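Local coordinates for protein hydroquinone dioxygenase small subunit (Pseudomonas sp., PDB 4ZXA) that is the small, cupin-fold subunit of the two-subunit hydroquinone 1,2-dioxygenase PnpCD, and probably takes part in the ring-opening oxidation of hydroquinone, at residues A[48-53]-A[138-143]; A[78-83]-A[129-134]. One frame throughout, in Å; residues are numbered along the deposited sequence.

Contact 1: A[48-53]-A[138-143]; sequences KPYEKV and YRFEAS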
loop_
_atom_site.group_PDB
_atom_site.type_symbol
_atom_site.label_atom_id
_atom_site.label_comp_id
_atom_site.label_asym_id
_atom_site.label_seq_id
_atom_site.Cartn_x
_atom_site.Cartn_y
_atom_site.Cartn_z
ATOM N N LYS A 48 -46.470 2.762 2.893
ATOM C CA LYS A 48 -47.597 2.764 3.819
ATOM C C LYS A 48 -47.168 2.098 5.111
ATOM O O LYS A 48 -46.209 1.336 5.131
ATOM C CB LYS A 48 -48.772 1.990 3.236
ATOM C CG LYS A 48 -49.196 2.400 1.845
ATOM C CD LYS A 48 -50.236 1.405 1.319
ATOM C CE LYS A 48 -50.510 1.595 -0.169
ATOM N NZ LYS A 48 -49.259 1.464 -0.992
ATOM N N PRO A 49 -47.878 2.375 6.204
ATOM C CA PRO A 49 -47.439 1.753 7.453
ATOM C C PRO A 49 -47.424 0.240 7.358
ATOM O O PRO A 49 -48.434 -0.363 6.991
ATOM C CB PRO A 49 -48.487 2.234 8.457
ATOM C CG PRO A 49 -48.839 3.596 7.948
ATOM C CD PRO A 49 -48.872 3.434 6.440
ATOM N N TYR A 50 -46.266 -0.350 7.650
ATOM C CA TYR A 50 -46.108 -1.801 7.756
ATOM C C TYR A 50 -46.200 -2.573 6.446
ATOM O O TYR A 50 -46.327 -3.790 6.441
ATOM C CB TYR A 50 -47.059 -2.369 8.808
ATOM C CG TYR A 50 -46.767 -1.829 10.186
ATOM C CD1 TYR A 50 -45.601 -2.196 10.867
ATOM C CD2 TYR A 50 -47.640 -0.936 10.803
ATOM C CE1 TYR A 50 -45.325 -1.701 12.131
ATOM C CE2 TYR A 50 -47.372 -0.437 12.071
ATOM C CZ TYR A 50 -46.213 -0.819 12.733
ATOM O OH TYR A 50 -45.948 -0.318 13.996
ATOM N N GLU A 51 -46.137 -1.853 5.336
ATOM C CA GLU A 51 -45.956 -2.483 4.044
ATOM C C GLU A 51 -44.550 -3.110 4.062
ATOM O O GLU A 51 -43.550 -2.408 4.233
ATOM C CB GLU A 51 -46.046 -1.424 2.949
ATOM C CG GLU A 51 -46.318 -1.953 1.567
ATOM C CD GLU A 51 -46.159 -0.867 0.519
ATOM O OE1 GLU A 51 -46.138 0.328 0.900
ATOM O OE2 GLU A 51 -46.038 -1.201 -0.682
ATOM N N LYS A 52 -44.475 -4.425 3.903
ATOM C CA LYS A 52 -43.195 -5.130 3.939
ATOM C C LYS A 52 -42.424 -4.996 2.611
ATOM O O LYS A 52 -42.573 -5.810 1.712
ATOM C CB LYS A 52 -43.431 -6.593 4.334
ATOM C CG LYS A 52 -44.201 -6.747 5.674
ATOM C CD LYS A 52 -44.615 -8.215 5.948
ATOM C CE LYS A 52 -43.654 -8.923 6.901
ATOM N NZ LYS A 52 -43.818 -8.446 8.346
ATOM N N VAL A 53 -41.610 -3.954 2.480
ATOM C CA VAL A 53 -40.996 -3.667 1.187
ATOM C C VAL A 53 -39.675 -4.393 1.098
ATOM O O VAL A 53 -38.767 -4.155 1.910
ATOM C CB VAL A 53 -40.751 -2.140 0.933
ATOM C CG1 VAL A 53 -40.045 -1.932 -0.410
ATOM C CG2 VAL A 53 -42.067 -1.339 0.979
ATOM N N TYR A 138 -46.988 -11.939 16.392
ATOM C CA TYR A 138 -46.338 -10.747 16.910
ATOM C C TYR A 138 -46.930 -9.504 16.276
ATOM O O TYR A 138 -47.345 -9.529 15.120
ATOM C CB TYR A 138 -44.815 -10.825 16.709
ATOM C CG TYR A 138 -44.388 -10.980 15.273
ATOM C CD1 TYR A 138 -44.259 -12.234 14.702
ATOM C CD2 TYR A 138 -44.114 -9.866 14.486
ATOM C CE1 TYR A 138 -43.865 -12.382 13.377
ATOM C CE2 TYR A 138 -43.714 -9.998 13.159
ATOM C CZ TYR A 138 -43.589 -11.259 12.602
ATOM O OH TYR A 138 -43.202 -11.410 11.275
ATOM N N ARG A 139 -46.984 -8.421 17.046
ATOM C CA ARG A 139 -47.620 -7.181 16.601
ATOM C C ARG A 139 -46.748 -5.978 16.956
ATOM O O ARG A 139 -46.153 -5.932 18.034
ATOM C CB ARG A 139 -49.010 -7.050 17.240
ATOM C CG ARG A 139 -49.885 -5.932 16.672
ATOM C CD ARG A 139 -51.351 -6.105 17.059
ATOM N NE ARG A 139 -51.568 -5.972 18.500
ATOM C CZ ARG A 139 -52.770 -5.842 19.069
ATOM N NH1 ARG A 139 -53.869 -5.828 18.319
ATOM N NH2 ARG A 139 -52.876 -5.724 20.388
ATOM N N PHE A 140 -46.669 -5.023 16.033
ATOM C CA PHE A 140 -45.847 -3.826 16.190
ATOM C C PHE A 140 -46.669 -2.601 16.629
ATOM O O PHE A 140 -47.715 -2.299 16.040
ATOM C CB PHE A 140 -45.160 -3.499 14.862
ATOM C CG PHE A 140 -44.153 -4.533 14.405
ATOM C CD1 PHE A 140 -43.165 -4.997 15.256
ATOM C CD2 PHE A 140 -44.189 -5.025 13.108
ATOM C CE1 PHE A 140 -42.239 -5.932 14.822
ATOM C CE2 PHE A 140 -43.268 -5.965 12.671
ATOM C CZ PHE A 140 -42.296 -6.416 13.525
ATOM N N GLU A 141 -46.175 -1.895 17.649
ATOM C CA GLU A 141 -46.779 -0.655 18.152
ATOM C C GLU A 141 -45.817 0.518 18.015
ATOM O O GLU A 141 -44.726 0.484 18.573
ATOM C CB GLU A 141 -47.085 -0.784 19.642
ATOM C CG GLU A 141 -48.129 -1.805 20.001
ATOM C CD GLU A 141 -49.507 -1.400 19.531
ATOM O OE1 GLU A 141 -49.652 -0.273 18.988
ATOM O OE2 GLU A 141 -50.435 -2.222 19.703
ATOM N N ALA A 142 -46.227 1.576 17.329
ATOM C CA ALA A 142 -45.352 2.728 17.146
ATOM C C ALA A 142 -46.096 4.056 17.311
ATOM O O ALA A 142 -46.965 4.393 16.500
ATOM C CB ALA A 142 -44.672 2.663 15.780
ATOM N N SER A 143 -45.742 4.809 18.350
ATOM C CA SER A 143 -46.359 6.110 18.611
ATOM C C SER A 143 -45.888 7.124 17.588
ATOM O O SER A 143 -46.660 7.975 17.136
ATOM C CB SER A 143 -46.006 6.615 20.013
ATOM O OG SER A 143 -46.341 5.655 20.995
#
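Tyr50 brings CE1 and the hydroxyl end of its ring up to CB of Phe140, CE1 of Tyr50 lying 3.3 Å from CB of Phe140 and 3.6 Å from its CD2. The ring planes are nearly parallel, 9° apart, but the rings meet rim to rim with centroids 5.8 Å apart, so neither lies over the other's face. In both residues CG stands anti to the carbonyl carbon, beside the backbone N (chi1 -63° in Tyr50, -65° in Phe140), and both side chains set out toward the other segment. Past the ring, OH of Tyr50 comes within 3.7 Å of CB of Ala142; its hydrogen bond to the carbonyl O of Gly70 satisfies this polar atom in a buried contact. Tyr50 occupies the third position of a type II turn closed by the backbone bond from Glu51 N to Lys48 O; OE1 of Glu51 adds a second tie, accepting a hydrogen bond from N of Lys48 at 3.2 Å. NZ of Lys52 stops 4.2 Å from OH of Tyr138, which is hydrogen-bonded to Glu81, while the lysine makes a cation-pi contact with Phe75. The contact joins the two sheets of the cupin barrel: Tyr50 just precedes strand 52-58 of one, Phe140 belongs to strand 136-142 of the other, and Leu66 of strand 61-69 and Val90 and Val92 of strand 89-97 pack around the Phe140 ring.

Contact 2: A[78-83]-A[129-134]; sequences AHDEFA and QCLLPA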
loop_
_atom_site.group_PDB
_atom_site.type_symbol
_atom_site.label_atom_id
_atom_site.label_comp_id
_atom_site.label_asym_id
_atom_site.label_seq_id
_atom_site.Cartn_x
_atom_site.Cartn_y
_atom_site.Cartn_z
ATOM N N ALA A 78 -43.806 -19.833 10.130
ATOM C CA ALA A 78 -43.495 -21.186 10.562
ATOM C C ALA A 78 -42.026 -21.318 10.940
ATOM O O ALA A 78 -41.601 -22.352 11.447
ATOM C CB ALA A 78 -43.863 -22.191 9.471
ATOM N N HIS A 79 -41.249 -20.269 10.691
ATOM C CA HIS A 79 -39.819 -20.276 11.029
ATOM C C HIS A 79 -39.443 -18.996 11.760
ATOM O O HIS A 79 -40.206 -18.040 11.766
ATOM C CB HIS A 79 -39.001 -20.382 9.758
ATOM C CG HIS A 79 -39.346 -19.334 8.759
ATOM N ND1 HIS A 79 -38.978 -18.013 8.911
ATOM C CD2 HIS A 79 -40.058 -19.397 7.608
ATOM C CE1 HIS A 79 -39.432 -17.314 7.887
ATOM N NE2 HIS A 79 -40.097 -18.129 7.084
ATOM N N ASP A 80 -38.272 -18.973 12.377
ATOM C CA ASP A 80 -37.770 -17.745 12.992
ATOM C C ASP A 80 -37.673 -16.561 12.021
ATOM O O ASP A 80 -37.364 -16.724 10.828
ATOM C CB ASP A 80 -36.398 -17.986 13.593
ATOM C CG ASP A 80 -36.445 -18.881 14.807
ATOM O OD1 ASP A 80 -37.504 -18.926 15.457
ATOM O OD2 ASP A 80 -35.419 -19.527 15.117
ATOM N N GLU A 81 -37.931 -15.368 12.553
ATOM C CA GLU A 81 -37.718 -14.099 11.853
ATOM C C GLU A 81 -37.014 -13.153 12.810
ATOM O O GLU A 81 -36.934 -13.416 14.013
ATOM C CB GLU A 81 -39.047 -13.480 11.413
ATOM C CG GLU A 81 -39.732 -14.207 10.276
ATOM C CD GLU A 81 -41.190 -13.809 10.134
ATOM O OE1 GLU A 81 -41.938 -13.936 11.127
ATOM O OE2 GLU A 81 -41.596 -13.375 9.031
ATOM N N PHE A 82 -36.505 -12.045 12.295
ATOM C CA PHE A 82 -35.832 -11.099 13.166
ATOM C C PHE A 82 -36.184 -9.674 12.787
ATOM O O PHE A 82 -36.469 -9.391 11.627
ATOM C CB PHE A 82 -34.327 -11.303 13.083
ATOM C CG PHE A 82 -33.885 -12.674 13.470
ATOM C CD1 PHE A 82 -33.584 -12.967 14.792
ATOM C CD2 PHE A 82 -33.781 -13.679 12.518
ATOM C CE1 PHE A 82 -33.169 -14.243 15.165
ATOM C CE2 PHE A 82 -33.380 -14.958 12.875
ATOM C CZ PHE A 82 -33.067 -15.245 14.203
ATOM N N ALA A 83 -36.168 -8.776 13.763
ATOM C CA ALA A 83 -36.464 -7.371 13.495
ATOM C C ALA A 83 -35.399 -6.492 14.119
ATOM O O ALA A 83 -35.029 -6.693 15.290
ATOM C CB ALA A 83 -37.838 -6.997 14.032
ATOM N N GLN A 129 -32.413 -5.197 18.430
ATOM C CA GLN A 129 -32.842 -6.363 17.680
ATOM C C GLN A 129 -33.637 -7.296 18.607
ATOM O O GLN A 129 -33.320 -7.439 19.794
ATOM C CB GLN A 129 -31.604 -7.076 17.101
ATOM C CG GLN A 129 -31.865 -8.356 16.316
ATOM C CD GLN A 129 -30.584 -8.941 15.698
ATOM O OE1 GLN A 129 -29.856 -8.251 14.976
ATOM N NE2 GLN A 129 -30.306 -10.214 15.985
ATOM N N CYS A 130 -34.679 -7.918 18.070
ATOM C CA CYS A 130 -35.327 -8.988 18.795
ATOM C C CYS A 130 -35.575 -10.190 17.887
ATOM O O CYS A 130 -35.678 -10.058 16.661
ATOM C CB CYS A 130 -36.642 -8.513 19.433
ATOM S SG CYS A 130 -38.025 -8.427 18.290
ATOM N N LEU A 131 -35.668 -11.361 18.510
ATOM C CA LEU A 131 -36.110 -12.581 17.837
ATOM C C LEU A 131 -37.643 -12.578 17.681
ATOM O O LEU A 131 -38.376 -12.190 18.590
ATOM C CB LEU A 131 -35.649 -13.813 18.636
ATOM C CG LEU A 131 -36.253 -15.207 18.399
ATOM C CD1 LEU A 131 -36.012 -15.715 16.980
ATOM C CD2 LEU A 131 -35.678 -16.187 19.400
ATOM N N LEU A 132 -38.110 -12.980 16.508
ATOM C CA LEU A 132 -39.521 -13.237 16.285
ATOM C C LEU A 132 -39.695 -14.752 16.176
ATOM O O LEU A 132 -39.653 -15.307 15.080
ATOM C CB LEU A 132 -39.982 -12.546 15.004
ATOM C CG LEU A 132 -39.716 -11.037 15.008
ATOM C CD1 LEU A 132 -39.940 -10.446 13.624
ATOM C CD2 LEU A 132 -40.577 -10.321 16.057
ATOM N N PRO A 133 -39.897 -15.422 17.323
ATOM C CA PRO A 133 -39.874 -16.889 17.426
ATOM C C PRO A 133 -40.899 -17.539 16.504
ATOM O O PRO A 133 -42.032 -17.039 16.380
ATOM C CB PRO A 133 -40.264 -17.160 18.883
ATOM C CG PRO A 133 -40.105 -15.839 19.596
ATOM C CD PRO A 133 -40.355 -14.780 18.565
ATOM N N ALA A 134 -40.506 -18.643 15.870
ATOM C CA ALA A 134 -41.426 -19.382 15.025
ATOM C C ALA A 134 -42.575 -19.907 15.869
ATOM O O ALA A 134 -42.366 -20.394 16.989
ATOM C CB ALA A 134 -40.710 -20.539 14.319
HETATM O O HOH W 1 -41.933 -15.452 13.187
#
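Glu81 and Leu132 form a hydrogen-bonded antiparallel pair, N of Glu81 reaching O of Leu132 at 3.1 Å and N of Leu132 returning to O of Glu81 at 2.8 Å. Ala83 and Cys130 repeat the pattern, both bonds running nearly along the C=O axis, and Phe82 with Leu131 is the non-hydrogen-bonded pair between them. Just before strand 81-87 and just after strand 128-132 the side chain of Asp80 takes over: its OD1 accepts a hydrogen bond from N of Ala134 at 3.0 Å, with an N-H...O angle of 151°, while OD2 makes a salt bridge to Arg174 of the large subunit. An alanine in place of this aspartate would probably leave the Ala134 amide without this acceptor and Arg174 of the large subunit without its charged mate. A water bridges OE1 of Glu81, at 2.6 Å, and O of Leu132; the same carboxylate is held by Thr152 and Tyr138. Apolar contacts lie on both faces of the pair. With CG of Leu131 anti to its backbone N (chi1 164°), CD1 meets CE1 of Phe82 at 3.7 Å; on the opposite face CD1 of Leu132 reaches CB of Ala83 at 4.1 Å. The CB of Ala134 packs against the backbone of His79. Strand 81-87 lies between 128-132 and 145-153. Strand 128-132 is an outermost strand within this chain, but Gln129 and Cys130 pair antiparallel with a strand of the large subunit, carrying the sheet across the interface.

How the contacts relate
From the N terminus the chain passes 48-53 and enters strand 52-58, runs through strands 61-69 and 71-76, then reaches 78-83, where strand 81-87 begins. Strands 89-97 and 116-125 follow before it returns at 129-134 to pair with 78-83, so contact 2 closes the shorter loop. A brief turn leads into strand 136-142, and 138-143 then meets 48-53, closing contact 1 as the wider loop around the first. Contact 1 packs one sheet of the barrel against the other, whereas contact 2 pairs neighbouring strands of one sheet at the subunit interface. Tyr138 joins them: its OH probably hydrogen-bonds OE1 of Glu81, and its CE2 packs on CD1 of Leu132.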